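PDB 7CU9: tube-forming protein in Mycobacterial Envelpe, TiME from Mycolicibacterium smegmatis, which probably forms a tube across the mycobacterial outer envelope that may serve as a secretion channel. Local coordinates for residues 61-66 against 87-92; 93-98 against 155-160. All blocks are in the same frame, centred on the assembly; numbering follows the deposited sequence.

Contact 1 of 2, residues 61-66 against 87-92; sequences PDLASF and GVFATV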
loop_
_atom_site.group_PDB
_atom_site.type_symbol
_atom_site.label_atom_id
_atom_site.label_comp_id
_atom_site.label_asym_id
_atom_site.label_seq_id
_atom_site.Cartn_x
_atom_site.Cartn_y
_atom_site.Cartn_z
ATOM N N PRO B 61 -19.708 17.154 27.022
ATOM C CA PRO B 61 -21.148 17.315 27.192
ATOM C C PRO B 61 -21.898 17.363 25.856
ATOM O O PRO B 61 -23.035 16.946 25.836
ATOM C CB PRO B 61 -21.258 18.633 27.966
ATOM C CG PRO B 61 -19.981 18.668 28.767
ATOM C CD PRO B 61 -18.939 18.129 27.813
ATOM N N ASP B 62 -21.257 17.835 24.780
ATOM C CA ASP B 62 -21.926 18.054 23.472
ATOM C C ASP B 62 -21.603 16.939 22.475
ATOM O O ASP B 62 -21.988 17.089 21.308
ATOM C CB ASP B 62 -21.599 19.446 22.935
ATOM C CG ASP B 62 -22.342 20.518 23.712
ATOM O OD1 ASP B 62 -23.558 20.330 23.955
ATOM O OD2 ASP B 62 -21.705 21.523 24.094
ATOM N N LEU B 63 -20.977 15.842 22.899
ATOM C CA LEU B 63 -20.825 14.663 22.007
ATOM C C LEU B 63 -22.191 13.983 21.864
ATOM O O LEU B 63 -22.717 13.461 22.870
ATOM C CB LEU B 63 -19.773 13.697 22.550
ATOM C CG LEU B 63 -19.497 12.492 21.649
ATOM C CD1 LEU B 63 -18.858 12.923 20.334
ATOM C CD2 LEU B 63 -18.628 11.472 22.368
ATOM N N ALA B 64 -22.760 14.007 20.660
ATOM C CA ALA B 64 -24.095 13.430 20.370
ATOM C C ALA B 64 -23.966 11.947 20.024
ATOM O O ALA B 64 -24.765 11.143 20.518
ATOM C CB ALA B 64 -24.762 14.207 19.270
ATOM N N SER B 65 -22.984 11.583 19.205
ATOM C CA SER B 65 -22.799 10.182 18.766
ATOM C C SER B 65 -21.336 9.944 18.418
ATOM O O SER B 65 -20.598 10.912 18.160
ATOM C CB SER B 65 -23.699 9.841 17.618
ATOM O OG SER B 65 -23.389 10.634 16.488
ATOM N N PHE B 66 -20.951 8.680 18.446
ATOM C CA PHE B 66 -19.546 8.271 18.239
ATOM C C PHE B 66 -19.506 6.831 17.760
ATOM O O PHE B 66 -20.238 5.986 18.277
ATOM C CB PHE B 66 -18.743 8.444 19.525
ATOM C CG PHE B 66 -17.292 8.085 19.358
ATOM C CD1 PHE B 66 -16.372 9.030 18.934
ATOM C CD2 PHE B 66 -16.868 6.782 19.552
ATOM C CE1 PHE B 66 -15.046 8.680 18.746
ATOM C CE2 PHE B 66 -15.540 6.435 19.366
ATOM C CZ PHE B 66 -14.631 7.387 18.968
ATOM N N GLY B 87 -16.939 11.383 15.485
ATOM C CA GLY B 87 -17.747 12.003 16.545
ATOM C C GLY B 87 -18.646 13.071 15.970
ATOM O O GLY B 87 -18.144 13.963 15.264
ATOM N N VAL B 88 -19.942 13.000 16.264
ATOM C CA VAL B 88 -20.911 14.067 15.899
ATOM C C VAL B 88 -21.223 14.846 17.170
ATOM O O VAL B 88 -21.621 14.218 18.171
ATOM C CB VAL B 88 -22.190 13.507 15.259
ATOM C CG1 VAL B 88 -23.173 14.620 14.928
ATOM C CG2 VAL B 88 -21.878 12.668 14.033
ATOM N N PHE B 89 -21.037 16.157 17.125
ATOM C CA PHE B 89 -21.286 17.063 18.266
ATOM C C PHE B 89 -22.580 17.839 18.033
ATOM O O PHE B 89 -23.002 18.007 16.889
ATOM C CB PHE B 89 -20.084 17.983 18.462
ATOM C CG PHE B 89 -18.842 17.230 18.863
ATOM C CD1 PHE B 89 -18.052 16.614 17.906
ATOM C CD2 PHE B 89 -18.489 17.102 20.199
ATOM C CE1 PHE B 89 -16.917 15.910 18.277
ATOM C CE2 PHE B 89 -17.355 16.394 20.569
ATOM C CZ PHE B 89 -16.569 15.802 19.606
ATOM N N ALA B 90 -23.193 18.314 19.113
ATOM C CA ALA B 90 -24.461 19.074 19.047
ATOM C C ALA B 90 -24.252 20.399 18.304
ATOM O O ALA B 90 -25.220 20.917 17.719
ATOM C CB ALA B 90 -24.994 19.303 20.434
ATOM N N THR B 91 -23.036 20.951 18.329
ATOM C CA THR B 91 -22.732 22.275 17.733
ATOM C C THR B 91 -21.414 22.222 16.965
ATOM O O THR B 91 -20.552 21.396 17.295
ATOM C CB THR B 91 -22.653 23.374 18.798
ATOM O OG1 THR B 91 -21.511 23.137 19.620
ATOM C CG2 THR B 91 -23.888 23.432 19.665
ATOM N N VAL B 92 -21.278 23.107 15.986
ATOM C CA VAL B 92 -20.010 23.263 15.216
ATOM C C VAL B 92 -18.904 23.725 16.175
ATOM O O VAL B 92 -17.772 23.219 16.036
ATOM C CB VAL B 92 -20.180 24.193 14.000
ATOM C CG1 VAL B 92 -21.173 23.616 13.004
ATOM C CG2 VAL B 92 -20.576 25.610 14.391
HETATM O O HOH W 1 -21.390 24.167 22.051
#
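Leu63 lays its CD1 methyl over one face of the Phe89 ring, 3.9 Å from the ring centroid and displaced toward the rim near CZ. The leucine's CG stands anti to its backbone N (chi1 -177°) and chi2 of 66° then sets CD1 over the ring, the two side chains crossing obliquely. On the other face of the sheet Ser65 OG lies 3.3 Å from Val88 CB; this hydroxyl is hydrogen-bonded to Pro5 O.

Between these layers the backbones are joined by four hydrogen bonds. Val88 O is gripped twice, by Ala64 N at 2.7 Å and by Ser65 N at 3.1 Å, both donors lying in its carbonyl plane. Val88 N returns a bond to Ser65 O, arriving tilted 32° from that carbonyl's plane. Past the strand ends, Ala90 N donates to Asp62 O at 2.8 Å, and the same oxygen receives a CA-H contact from Phe89.

Farther out, a water holds Thr91 OG1 at 2.6 Å and reaches Asp62 OD2 only weakly, while Thr91 OG1 caps Ala94 N at the start of the next helix. Helix 92-103 backs the Phe89 ring with Ala94, Ala95 and Ala98. With Ala64 and Ser65 both facing Val88, this is a classic beta bulge in an antiparallel hairpin.

Contact 2 of 2, residues 93-98 against 155-160; sequences DAADRA and TRKREN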
loop_
_atom_site.group_PDB
_atom_site.type_symbol
_atom_site.label_atom_id
_atom_site.label_comp_id
_atom_site.label_asym_id
_atom_site.label_seq_id
_atom_site.Cartn_x
_atom_site.Cartn_y
_atom_site.Cartn_z
ATOM N N ASP B 93 -19.208 24.604 17.133
ATOM C CA ASP B 93 -18.187 25.077 18.107
ATOM C C ASP B 93 -17.684 23.915 18.979
ATOM O O ASP B 93 -16.487 23.897 19.298
ATOM C CB ASP B 93 -18.705 26.241 18.953
ATOM C CG ASP B 93 -18.780 27.557 18.195
ATOM O OD1 ASP B 93 -18.289 27.611 17.047
ATOM O OD2 ASP B 93 -19.328 28.516 18.764
ATOM N N ALA B 94 -18.542 22.965 19.366
ATOM C CA ALA B 94 -18.120 21.808 20.189
ATOM C C ALA B 94 -17.165 20.924 19.371
ATOM O O ALA B 94 -16.192 20.412 19.939
ATOM C CB ALA B 94 -19.312 21.029 20.680
ATOM N N ALA B 95 -17.436 20.740 18.079
ATOM C CA ALA B 95 -16.528 19.998 17.172
ATOM C C ALA B 95 -15.190 20.745 17.086
ATOM O O ALA B 95 -14.139 20.084 17.096
ATOM C CB ALA B 95 -17.155 19.826 15.813
ATOM N N ASP B 96 -15.219 22.078 17.029
ATOM C CA ASP B 96 -13.976 22.893 16.975
ATOM C C ASP B 96 -13.175 22.693 18.268
ATOM O O ASP B 96 -11.940 22.550 18.196
ATOM C CB ASP B 96 -14.269 24.372 16.732
ATOM C CG ASP B 96 -13.004 25.145 16.402
ATOM O OD1 ASP B 96 -12.295 24.733 15.461
ATOM O OD2 ASP B 96 -12.709 26.114 17.126
ATOM N N ARG B 97 -13.834 22.666 19.427
ATOM C CA ARG B 97 -13.127 22.478 20.716
ATOM C C ARG B 97 -12.480 21.088 20.722
ATOM O O ARG B 97 -11.339 20.975 21.186
ATOM C CB ARG B 97 -14.072 22.692 21.900
ATOM C CG ARG B 97 -14.431 24.152 22.124
ATOM C CD ARG B 97 -15.156 24.352 23.437
ATOM N NE ARG B 97 -16.476 23.738 23.487
ATOM C CZ ARG B 97 -17.603 24.280 23.026
ATOM N NH1 ARG B 97 -17.599 25.462 22.434
ATOM N NH2 ARG B 97 -18.743 23.627 23.161
ATOM N N ALA B 98 -13.168 20.065 20.212
ATOM C CA ALA B 98 -12.620 18.691 20.149
ATOM C C ALA B 98 -11.405 18.673 19.218
ATOM O O ALA B 98 -10.374 18.072 19.589
ATOM C CB ALA B 98 -13.682 17.717 19.717
ATOM N N THR B 155 -6.751 14.153 10.973
ATOM C CA THR B 155 -7.848 14.633 11.842
ATOM C C THR B 155 -8.546 15.761 11.096
ATOM O O THR B 155 -7.859 16.713 10.685
ATOM C CB THR B 155 -7.314 15.105 13.196
ATOM O OG1 THR B 155 -6.743 13.960 13.824
ATOM C CG2 THR B 155 -8.385 15.725 14.066
ATOM N N ARG B 156 -9.855 15.658 10.915
ATOM C CA ARG B 156 -10.585 16.638 10.086
ATOM C C ARG B 156 -11.846 17.068 10.810
ATOM O O ARG B 156 -12.609 16.208 11.263
ATOM C CB ARG B 156 -10.870 16.044 8.716
ATOM C CG ARG B 156 -9.586 15.619 8.030
ATOM C CD ARG B 156 -9.861 15.140 6.647
ATOM N NE ARG B 156 -8.631 14.650 6.064
ATOM C CZ ARG B 156 -8.515 14.322 4.793
ATOM N NH1 ARG B 156 -9.569 14.412 3.998
ATOM N NH2 ARG B 156 -7.359 13.884 4.332
ATOM N N LYS B 157 -12.015 18.379 10.910
ATOM C CA LYS B 157 -13.202 19.019 11.512
ATOM C C LYS B 157 -14.082 19.470 10.348
ATOM O O LYS B 157 -13.593 20.223 9.493
ATOM C CB LYS B 157 -12.722 20.141 12.430
ATOM C CG LYS B 157 -13.780 20.728 13.344
ATOM C CD LYS B 157 -14.786 21.555 12.611
ATOM C CE LYS B 157 -15.318 22.694 13.444
ATOM N NZ LYS B 157 -16.320 23.459 12.675
ATOM N N ARG B 158 -15.317 18.982 10.292
ATOM C CA ARG B 158 -16.268 19.287 9.198
ATOM C C ARG B 158 -17.605 19.618 9.854
ATOM O O ARG B 158 -18.217 18.701 10.401
ATOM C CB ARG B 158 -16.360 18.110 8.222
ATOM C CG ARG B 158 -15.042 17.739 7.554
ATOM C CD ARG B 158 -14.601 18.815 6.581
ATOM N NE ARG B 158 -13.415 18.435 5.816
ATOM C CZ ARG B 158 -12.158 18.721 6.146
ATOM N NH1 ARG B 158 -11.866 19.395 7.246
ATOM N NH2 ARG B 158 -11.181 18.321 5.349
ATOM N N GLU B 159 -18.007 20.892 9.828
ATOM C CA GLU B 159 -19.229 21.369 10.523
ATOM C C GLU B 159 -19.151 20.907 11.985
ATOM O O GLU B 159 -18.227 21.330 12.699
ATOM C CB GLU B 159 -20.478 20.875 9.786
ATOM C CG GLU B 159 -20.695 21.524 8.428
ATOM C CD GLU B 159 -21.465 22.836 8.466
ATOM O OE1 GLU B 159 -21.548 23.441 9.549
ATOM O OE2 GLU B 159 -21.979 23.250 7.401
ATOM N N ASN B 160 -20.075 20.044 12.412
ATOM C CA ASN B 160 -20.188 19.567 13.811
ATOM C C ASN B 160 -19.574 18.173 13.970
ATOM O O ASN B 160 -19.864 17.515 14.979
ATOM C CB ASN B 160 -21.651 19.548 14.249
ATOM C CG ASN B 160 -22.489 18.598 13.421
ATOM O OD1 ASN B 160 -22.232 18.401 12.229
ATOM N ND2 ASN B 160 -23.510 18.024 14.031
#
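Lys157 NZ donates to Glu159 O at 2.9 Å, in the carbonyl plane and on a lone pair; the lysine bends back to reach the carbonyl two residues on, its chain running beside Ala95 and Asp96. The setting is helix-on-sheet packing: helix 92-103 rests against the end of strand 150-158 and the turn that leads into strand 161-169, two neighbours in the antiparallel sheet of this PknH-like domain.

No hydrogen bond crosses between helix and strand here; the contact is van der Waals, with the lysine's methylenes and the alanine methyl doing most of the touching. Lys157 CG, anti to the backbone N (chi1 -168°), comes to 3.8 Å from Ala95 O. Bends at chi2 and chi3 then carry the chain past the helix, where CE meets Asp96 N at 3.6 Å and Asp96 CB at 3.8 Å. The carboxylate of Asp96 does not pair with the ammonium: OD1 stays 5.1 Å from Lys157 NZ.

Within the turn, Asn160 is held by Ser3 N at its OD1 and by Phe89 O at its ND2. Arg158, whose CB points away from the helix, makes a salt bridge to Asp137 and sends NH1 to Lys157 O at 3.0 Å, above that carbonyl's plane. On the helix side, the small Ala95 permits close approach to the turn, its CB sitting 3.5 Å from Asn160 C and 3.6 Å from Glu159 O.

In the fold
Contact 1 joins two sheet strands edge to edge, whereas contact 2 sets a helix on the same sheet. Neither is wholly core: each mixes buried residues with partly exposed ones, and contact 1 also has exposed alanines at its margin. Backbone hydrogen bonds dominate in contact 1; contact 2 depends on the aliphatic part of a lysine and a methyl group. Their centres lie 9 Å apart, and strand 77-89 passes through the short loop of Ala90 and Thr91 into helix 92-103, so the two contacts follow one another along the chain. They also meet across space: Phe89 N lies 2.8 Å from Asn160 O, a probable hydrogen bond, and Val88 CG1 packs 3.5 Å from Asn160 ND2.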